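Local coordinates for putative isocitrate dehydrogenase, NAD-dependent (Methylococcus capsulatus, PDB 6LKY), which probably oxidises isocitrate to 2-oxoglutarate with NAD as cofactor, as a magnesium-dependent dimeric dehydrogenase of the isocitrate and isopropylmalate dehydrogenase family, at residues Q36-E44 and L69-V80. The protein carries 1 engineered substitution. Residues are numbered along the deposited sequence; the frame is centred on the assembly and turned at random.
With NAD (nicotinamide-adenine-dinucleotide), chain C.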
ATOM      1  N   GLN A  36      -3.428  31.438 -11.099  1.00 34.03           N
ATOM      2  CA  GLN A  36      -4.812  30.990 -11.184  1.00 32.78           C
ATOM      3  C   GLN A  36      -5.180  30.270  -9.893  1.00 27.67           C
ATOM      4  O   GLN A  36      -4.309  29.843  -9.134  1.00 41.02           O
ATOM      5  CB  GLN A  36      -5.022  30.062 -12.386  1.00 29.78           C
ATOM      6  CG  GLN A  36      -4.641  30.659 -13.700  1.00 30.40           C
ATOM      7  CD  GLN A  36      -5.620  31.715 -14.148  1.00 39.73           C
ATOM      8  OE1 GLN A  36      -6.731  31.808 -13.624  1.00 32.41           O
ATOM      9  NE2 GLN A  36      -5.214  32.519 -15.127  1.00 33.64           N
ATOM     10  N   SER A  37      -6.478  30.100  -9.664  1.00 32.71           N
ATOM     11  CA  SER A  37      -6.990  29.538  -8.419  1.00 32.94           C
ATOM     12  C   SER A  37      -7.651  28.180  -8.657  1.00 33.42           C
ATOM     13  O   SER A  37      -8.326  27.979  -9.671  1.00 27.28           O
ATOM     14  CB  SER A  37      -7.988  30.508  -7.786  1.00 29.54           C
ATOM     15  OG  SER A  37      -8.543  29.998  -6.597  1.00 42.11           O
ATOM     16  N   ALA A  38      -7.507  27.267  -7.692  1.00 25.03           N
ATOM     17  CA  ALA A  38      -8.126  25.947  -7.790  1.00 26.54           C
ATOM     18  C   ALA A  38      -8.297  25.376  -6.392  1.00 27.16           C
ATOM     19  O   ALA A  38      -7.681  25.847  -5.432  1.00 27.76           O
ATOM     20  CB  ALA A  38      -7.286  24.993  -8.661  1.00 21.86           C
ATOM     21  N   GLY A  39      -9.136  24.338  -6.289  1.00 25.35           N
ATOM     22  CA  GLY A  39      -9.328  23.656  -5.021  1.00 19.97           C
ATOM     23  C   GLY A  39     -10.174  24.476  -4.058  1.00 21.58           C
ATOM     24  O   GLY A  39     -11.004  25.294  -4.461  1.00 22.78           O
ATOM     25  N   MET A  40      -9.938  24.259  -2.760  1.00 24.58           N
ATOM     26  CA  MET A  40     -10.767  24.899  -1.739  1.00 29.41           C
ATOM     27  C   MET A  40     -10.637  26.416  -1.795  1.00 31.68           C
ATOM     28  O   MET A  40     -11.633  27.141  -1.645  1.00 30.35           O
ATOM     29  CB  MET A  40     -10.391  24.373  -0.349  1.00 27.93           C
ATOM     30  CG  MET A  40     -11.425  24.635   0.759  1.00 35.67           C
ATOM     31  SD  MET A  40     -13.088  23.952   0.455  1.00 48.29           S
ATOM     32  CE  MET A  40     -12.806  22.194   0.716  1.00 42.60           C
ATOM     33  N   ALA A  41      -9.430  26.913  -2.074  1.00 27.01           N
ATOM     34  CA  ALA A  41      -9.256  28.350  -2.222  1.00 29.48           C
ATOM     35  C   ALA A  41     -10.218  28.895  -3.267  1.00 28.88           C
ATOM     36  O   ALA A  41     -10.922  29.887  -3.014  1.00 29.88           O
ATOM     37  CB  ALA A  41      -7.801  28.672  -2.587  1.00 24.37           C
ATOM     38  N   ALA A  42     -10.351  28.192  -4.403  1.00 24.68           N
ATOM     39  CA  ALA A  42     -11.247  28.681  -5.443  1.00 29.47           C
ATOM     40  C   ALA A  42     -12.701  28.582  -4.998  1.00 30.73           C
ATOM     41  O   ALA A  42     -13.497  29.503  -5.246  1.00 32.23           O
ATOM     42  CB  ALA A  42     -11.009  27.921  -6.751  1.00 26.47           C
ATOM     43  N   VAL A  43     -13.044  27.527  -4.252  1.00 26.03           N
ATOM     44  CA  VAL A  43     -14.396  27.439  -3.714  1.00 26.51           C
ATOM     45  C   VAL A  43     -14.686  28.649  -2.841  1.00 33.66           C
ATOM     46  O   VAL A  43     -15.771  29.238  -2.907  1.00 31.50           O
ATOM     47  CB  VAL A  43     -14.600  26.131  -2.927  1.00 30.13           C
ATOM     48  CG1 VAL A  43     -15.896  26.213  -2.095  1.00 26.90           C
ATOM     49  CG2 VAL A  43     -14.659  24.935  -3.871  1.00 25.11           C
ATOM     50  N   GLU A  44     -13.717  29.041  -2.011  1.00 29.14           N
ATOM     51  CA  GLU A  44     -13.970  30.149  -1.102  1.00 35.02           C
ATOM     52  C   GLU A  44     -14.016  31.470  -1.850  1.00 34.97           C
ATOM     53  O   GLU A  44     -14.765  32.373  -1.458  1.00 36.18           O
ATOM     54  CB  GLU A  44     -12.921  30.166   0.004  1.00 35.09           C
ATOM     55  CG  GLU A  44     -13.164  29.076   1.045  1.00 37.98           C
ATOM     56  CD  GLU A  44     -11.979  28.866   1.970  1.00 56.45           C
ATOM     57  OE1 GLU A  44     -10.892  29.433   1.699  1.00 51.01           O
ATOM     58  OE2 GLU A  44     -12.140  28.125   2.967  1.00 57.33           O
ATOM     59  N   LEU A  69      -3.915  20.504  -3.543  0.86 22.96           N
ATOM     60  CA  LEU A  69      -5.318  20.889  -3.557  0.86 24.71           C
ATOM     61  C   LEU A  69      -6.100  19.970  -2.630  0.86 26.76           C
ATOM     62  O   LEU A  69      -5.983  18.744  -2.724  0.86 27.38           O
ATOM     63  CB  LEU A  69      -5.876  20.843  -4.981  0.86 22.30           C
ATOM     64  CG  LEU A  69      -5.196  21.850  -5.918  0.86 26.93           C
ATOM     65  CD1 LEU A  69      -5.806  21.826  -7.323  0.86 26.71           C
ATOM     66  CD2 LEU A  69      -5.291  23.248  -5.322  0.86 24.12           C
ATOM     67  N   THR A  70      -6.877  20.568  -1.726  1.00 25.58           N
ATOM     68  CA  THR A  70      -7.723  19.796  -0.813  1.00 23.86           C
ATOM     69  C   THR A  70      -8.856  19.103  -1.573  1.00 23.11           C
ATOM     70  O   THR A  70      -9.536  19.730  -2.391  1.00 24.97           O
ATOM     71  CB  THR A  70      -8.306  20.730   0.255  1.00 24.62           C
ATOM     72  OG1 THR A  70      -7.271  21.101   1.174  1.00 29.30           O
ATOM     73  CG2 THR A  70      -9.487  20.077   1.010  1.00 22.38           C
ATOM     74  N   THR A  71      -9.073  17.813  -1.299  1.00 25.10           N
ATOM     75  CA  THR A  71     -10.263  17.115  -1.769  1.00 23.79           C
ATOM     76  C   THR A  71     -11.098  16.659  -0.580  1.00 25.65           C
ATOM     77  O   THR A  71     -10.570  15.967   0.301  1.00 29.83           O
ATOM     78  CB  THR A  71      -9.880  15.895  -2.645  1.00 23.53           C
ATOM     79  OG1 THR A  71      -9.091  16.341  -3.755  1.00 26.77           O
ATOM     80  CG2 THR A  71     -11.130  15.138  -3.156  1.00 19.35           C
ATOM     81  N   PRO A  72     -12.389  16.997  -0.520  1.00 23.04           N
ATOM     82  CA  PRO A  72     -13.216  16.560   0.617  1.00 25.69           C
ATOM     83  C   PRO A  72     -13.467  15.054   0.611  1.00 26.15           C
ATOM     84  O   PRO A  72     -13.534  14.404  -0.439  1.00 23.03           O
ATOM     85  CB  PRO A  72     -14.529  17.342   0.446  1.00 21.93           C
ATOM     86  CG  PRO A  72     -14.339  18.252  -0.745  1.00 26.31           C
ATOM     87  CD  PRO A  72     -13.137  17.791  -1.507  1.00 22.00           C
ATOM     88  N   VAL A  73     -13.600  14.510   1.818  1.00 23.13           N
ATOM     89  CA  VAL A  73     -13.770  13.083   2.053  1.00 29.06           C
ATOM     90  C   VAL A  73     -15.252  12.761   2.203  1.00 33.55           C
ATOM     91  O   VAL A  73     -15.989  13.479   2.893  1.00 37.13           O
ATOM     92  CB  VAL A  73     -12.974  12.632   3.292  1.00 34.05           C
ATOM     93  CG1 VAL A  73     -11.497  12.944   3.104  1.00 23.67           C
ATOM     94  CG2 VAL A  73     -13.485  13.321   4.536  1.00 37.45           C
ATOM     95  N   GLY A  74     -15.699  11.706   1.520  1.00 30.23           N
ATOM     96  CA  GLY A  74     -17.031  11.166   1.713  1.00 30.95           C
ATOM     97  C   GLY A  74     -18.116  11.889   0.952  1.00 32.70           C
ATOM     98  O   GLY A  74     -19.275  11.453   0.988  1.00 35.80           O
ATOM     99  N   GLY A  75     -17.784  12.998   0.310  1.00 31.42           N
ATOM    100  CA  GLY A  75     -18.761  13.797  -0.406  1.00 32.04           C
ATOM    101  C   GLY A  75     -18.061  15.021  -0.951  1.00 28.03           C
ATOM    102  O   GLY A  75     -16.828  15.073  -0.987  1.00 22.81           O
ATOM    103  N   GLY A  76     -18.842  16.032  -1.317  1.00 26.58           N
ATOM    104  CA  GLY A  76     -18.239  17.226  -1.879  1.00 23.37           C
ATOM    105  C   GLY A  76     -17.700  16.989  -3.289  1.00 26.75           C
ATOM    106  O   GLY A  76     -17.898  15.937  -3.904  1.00 25.21           O
ATOM    107  N   TYR A  77     -16.993  17.999  -3.791  1.00 22.22           N
ATOM    108  CA  TYR A  77     -16.543  17.983  -5.177  1.00 27.11           C
ATOM    109  C   TYR A  77     -15.494  16.891  -5.408  1.00 24.11           C
ATOM    110  O   TYR A  77     -14.765  16.491  -4.489  1.00 20.38           O
ATOM    111  CB  TYR A  77     -15.990  19.361  -5.571  1.00 20.48           C
ATOM    112  CG  TYR A  77     -14.845  19.885  -4.722  1.00 25.78           C
ATOM    113  CD1 TYR A  77     -13.532  19.511  -4.991  1.00 26.63           C
ATOM    114  CD2 TYR A  77     -15.067  20.784  -3.674  1.00 22.36           C
ATOM    115  CE1 TYR A  77     -12.469  19.994  -4.230  1.00 25.28           C
ATOM    116  CE2 TYR A  77     -13.998  21.281  -2.900  1.00 24.05           C
ATOM    117  CZ  TYR A  77     -12.704  20.880  -3.186  1.00 26.60           C
ATOM    118  OH  TYR A  77     -11.631  21.357  -2.445  1.00 22.95           O
ATOM    119  N   ARG A  78     -15.450  16.380  -6.637  0.62 22.03           N
ATOM    120  CA  ARG A  78     -14.410  15.435  -7.019  0.62 24.23           C
ATOM    121  C   ARG A  78     -13.054  16.133  -7.018  0.62 23.93           C
ATOM    122  O   ARG A  78     -12.954  17.340  -7.255  0.62 22.19           O
ATOM    123  CB  ARG A  78     -14.689  14.842  -8.407  0.62 25.23           C
ATOM    124  CG  ARG A  78     -15.986  14.047  -8.528  0.62 29.28           C
ATOM    125  CD  ARG A  78     -15.769  12.535  -8.335  0.62 24.93           C
ATOM    126  NE  ARG A  78     -16.971  11.887  -7.826  0.62 21.49           N
ATOM    127  CZ  ARG A  78     -16.991  10.685  -7.254  0.62 30.19           C
ATOM    128  NH1 ARG A  78     -18.128  10.170  -6.806  0.62 19.09           N
ATOM    129  NH2 ARG A  78     -15.870   9.990  -7.134  0.62 29.70           N
ATOM    130  N   SER A  79     -12.007  15.359  -6.736  1.00 22.40           N
ATOM    131  CA  SER A  79     -10.638  15.872  -6.703  1.00 21.89           C
ATOM    132  C   SER A  79     -10.336  16.739  -7.918  1.00 21.65           C
ATOM    133  O   SER A  79     -10.463  16.292  -9.062  1.00 18.92           O
ATOM    134  CB  SER A  79      -9.647  14.702  -6.651  1.00 19.96           C
ATOM    135  OG  SER A  79      -8.307  15.155  -6.836  1.00 22.10           O
ATOM    136  N   VAL A  80      -9.920  17.980  -7.661  1.00 20.70           N
ATOM    137  CA  VAL A  80      -9.460  18.838  -8.745  1.00 25.72           C
ATOM    138  C   VAL A  80      -8.144  18.321  -9.323  1.00 24.66           C
ATOM    139  O   VAL A  80      -7.871  18.495 -10.517  1.00 23.85           O
ATOM    140  CB  VAL A  80      -9.341  20.293  -8.244  1.00 25.26           C
ATOM    141  CG1 VAL A  80      -8.877  21.218  -9.375  1.00 20.87           C
ATOM    142  CG2 VAL A  80     -10.683  20.759  -7.667  1.00 19.31           C
TER
HETATM  143  PA  NAD C 501      -1.151  15.176   3.651  1.00 28.31           P
HETATM  144  O1A NAD C 501      -1.765  16.543   3.474  1.00 26.13           O
HETATM  145  O2A NAD C 501      -0.095  14.924   2.619  1.00 28.02           O
HETATM  146  O5B NAD C 501      -0.595  15.040   5.146  1.00 27.75           O
HETATM  147  C5B NAD C 501      -0.053  13.789   5.561  1.00 29.52           C
HETATM  148  C4B NAD C 501       0.970  14.036   6.651  1.00 34.17           C
HETATM  149  O4B NAD C 501       2.160  14.533   6.006  1.00 29.16           O
HETATM  150  C3B NAD C 501       0.459  15.101   7.613  1.00 27.47           C
HETATM  151  O3B NAD C 501       0.792  14.769   8.953  1.00 35.01           O
HETATM  152  C2B NAD C 501       1.196  16.355   7.168  1.00 32.21           C
HETATM  153  O2B NAD C 501       1.418  17.311   8.216  1.00 34.14           O
HETATM  154  C1B NAD C 501       2.478  15.814   6.549  1.00 25.05           C
HETATM  155  N9A NAD C 501       2.826  16.804   5.540  1.00 29.08           N
HETATM  156  C8A NAD C 501       2.582  16.511   4.116  1.00 28.48           C
HETATM  157  N7A NAD C 501       3.287  17.669   3.534  1.00 25.48           N
HETATM  158  C5A NAD C 501       4.587  17.626   4.195  1.00 32.06           C
HETATM  159  C6A NAD C 501       5.202  19.011   4.294  1.00 25.57           C
HETATM  160  N6A NAD C 501       5.673  19.418   2.960  1.00 25.00           N
HETATM  161  N1A NAD C 501       6.347  18.917   5.211  1.00 28.51           N
HETATM  162  C2A NAD C 501       5.989  18.542   6.594  1.00 30.51           C
HETATM  163  N3A NAD C 501       4.595  18.103   6.693  1.00 33.03           N
HETATM  164  C4A NAD C 501       4.243  17.199   5.601  1.00 32.69           C
HETATM  165  O3  NAD C 501      -2.250  14.023   3.455  1.00 25.92           O
HETATM  166  PN  NAD C 501      -3.715  13.993   4.088  1.00 22.18           P
HETATM  167  O1N NAD C 501      -3.808  14.630   5.438  1.00 21.93           O
HETATM  168  O2N NAD C 501      -4.112  12.526   4.112  1.00 26.91           O
HETATM  169  O5D NAD C 501      -4.664  14.802   3.073  1.00 23.39           O
HETATM  170  C5D NAD C 501      -4.881  16.212   3.246  1.00 22.79           C
HETATM  171  C4D NAD C 501      -5.546  16.777   1.997  1.00 24.53           C
HETATM  172  O4D NAD C 501      -4.617  16.865   0.902  1.00 23.45           O
HETATM  173  C3D NAD C 501      -6.710  15.895   1.541  1.00 24.28           C
HETATM  174  O3D NAD C 501      -7.816  16.750   1.268  1.00 22.16           O
HETATM  175  C2D NAD C 501      -6.192  15.267   0.260  1.00 22.63           C
HETATM  176  O2D NAD C 501      -7.204  15.000  -0.708  1.00 21.40           O
HETATM  177  C1D NAD C 501      -5.235  16.321  -0.278  1.00 25.10           C
HETATM  178  N1N NAD C 501      -4.330  15.680  -1.265  1.00 26.09           N
HETATM  179  C2N NAD C 501      -3.644  16.624  -2.137  1.00 24.77           C
HETATM  180  C3N NAD C 501      -2.957  15.790  -3.193  1.00 29.98           C
HETATM  181  C7N NAD C 501      -2.566  16.585  -4.443  1.00 28.19           C
HETATM  182  O7N NAD C 501      -1.323  16.157  -4.985  1.00 38.03           O
HETATM  183  N7N NAD C 501      -2.611  18.024  -4.197  1.00 17.60           N
HETATM  184  C4N NAD C 501      -1.848  14.903  -2.648  1.00 24.63           C
HETATM  185  C5N NAD C 501      -2.283  14.133  -1.417  1.00 24.98           C
HETATM  186  C6N NAD C 501      -3.455  14.687  -0.602  1.00 24.58           C
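Met-40 and Val-43, one helical turn apart, meet the ring of Tyr-77 and illustrate how a cofactor-binding loop can rest on a neighbouring helix largely through one aromatic side chain. The methionine chain, bent at chi2 and chi3, brings its terminal methyl CE obliquely to the phenol, 3.5 Å from Tyr-77 OH, and the same methyl touches Thr-70 CG2. Val-43 sends CG2, the branch beside its backbone N, to CE2 of the Tyr-77 ring at 3.8 Å, again at a slant. Closer to the strands, Ala-38 CB meets Leu-69 CD1 at 3.7 Å, while Leu-69 CD2 lies against Ala-38 O. Gly-39 fits between Leu-69 and Tyr-77 with positive phi. This is the beta-alpha architecture of the isocitrate and isopropylmalate dehydrogenase fold: helix 39-46 follows strand 31-35, outermost of the sheet within this chain, and the loop after strand 63-66 carries part of the NAD site. In that loop Thr-71 N donates to the ribose hydroxyl O3D of NAD at 3.0 Å, and O3D in turn donates to Thr-71 O. Behind the first shell, Tyr-77 OH donates to Thr-70 O at 2.7 Å, arriving 40° out of the carbonyl plane, and Pro-72 CD sits 3.5 Å above one face of the Tyr-77 ring, toward its rim. With chi1 at 58°, CG of Tyr-77 lies between the backbone N and the carbonyl carbon, and the phenol can reach Thr-70 O. Replacing Tyr-77 by alanine would probably open a gap beside Met-40 and Val-43 and leave Thr-70 O without its phenolic donor. Asp-10 ties the two segments together from outside, its carboxylate accepting from the backbone N of Met-40, Ala-41 and Thr-70, and Thr-70 OG1 pairs with Ser-265. Lys-179 of the second subunit reaches the carbonyl oxygens of Gly-75 and Tyr-77.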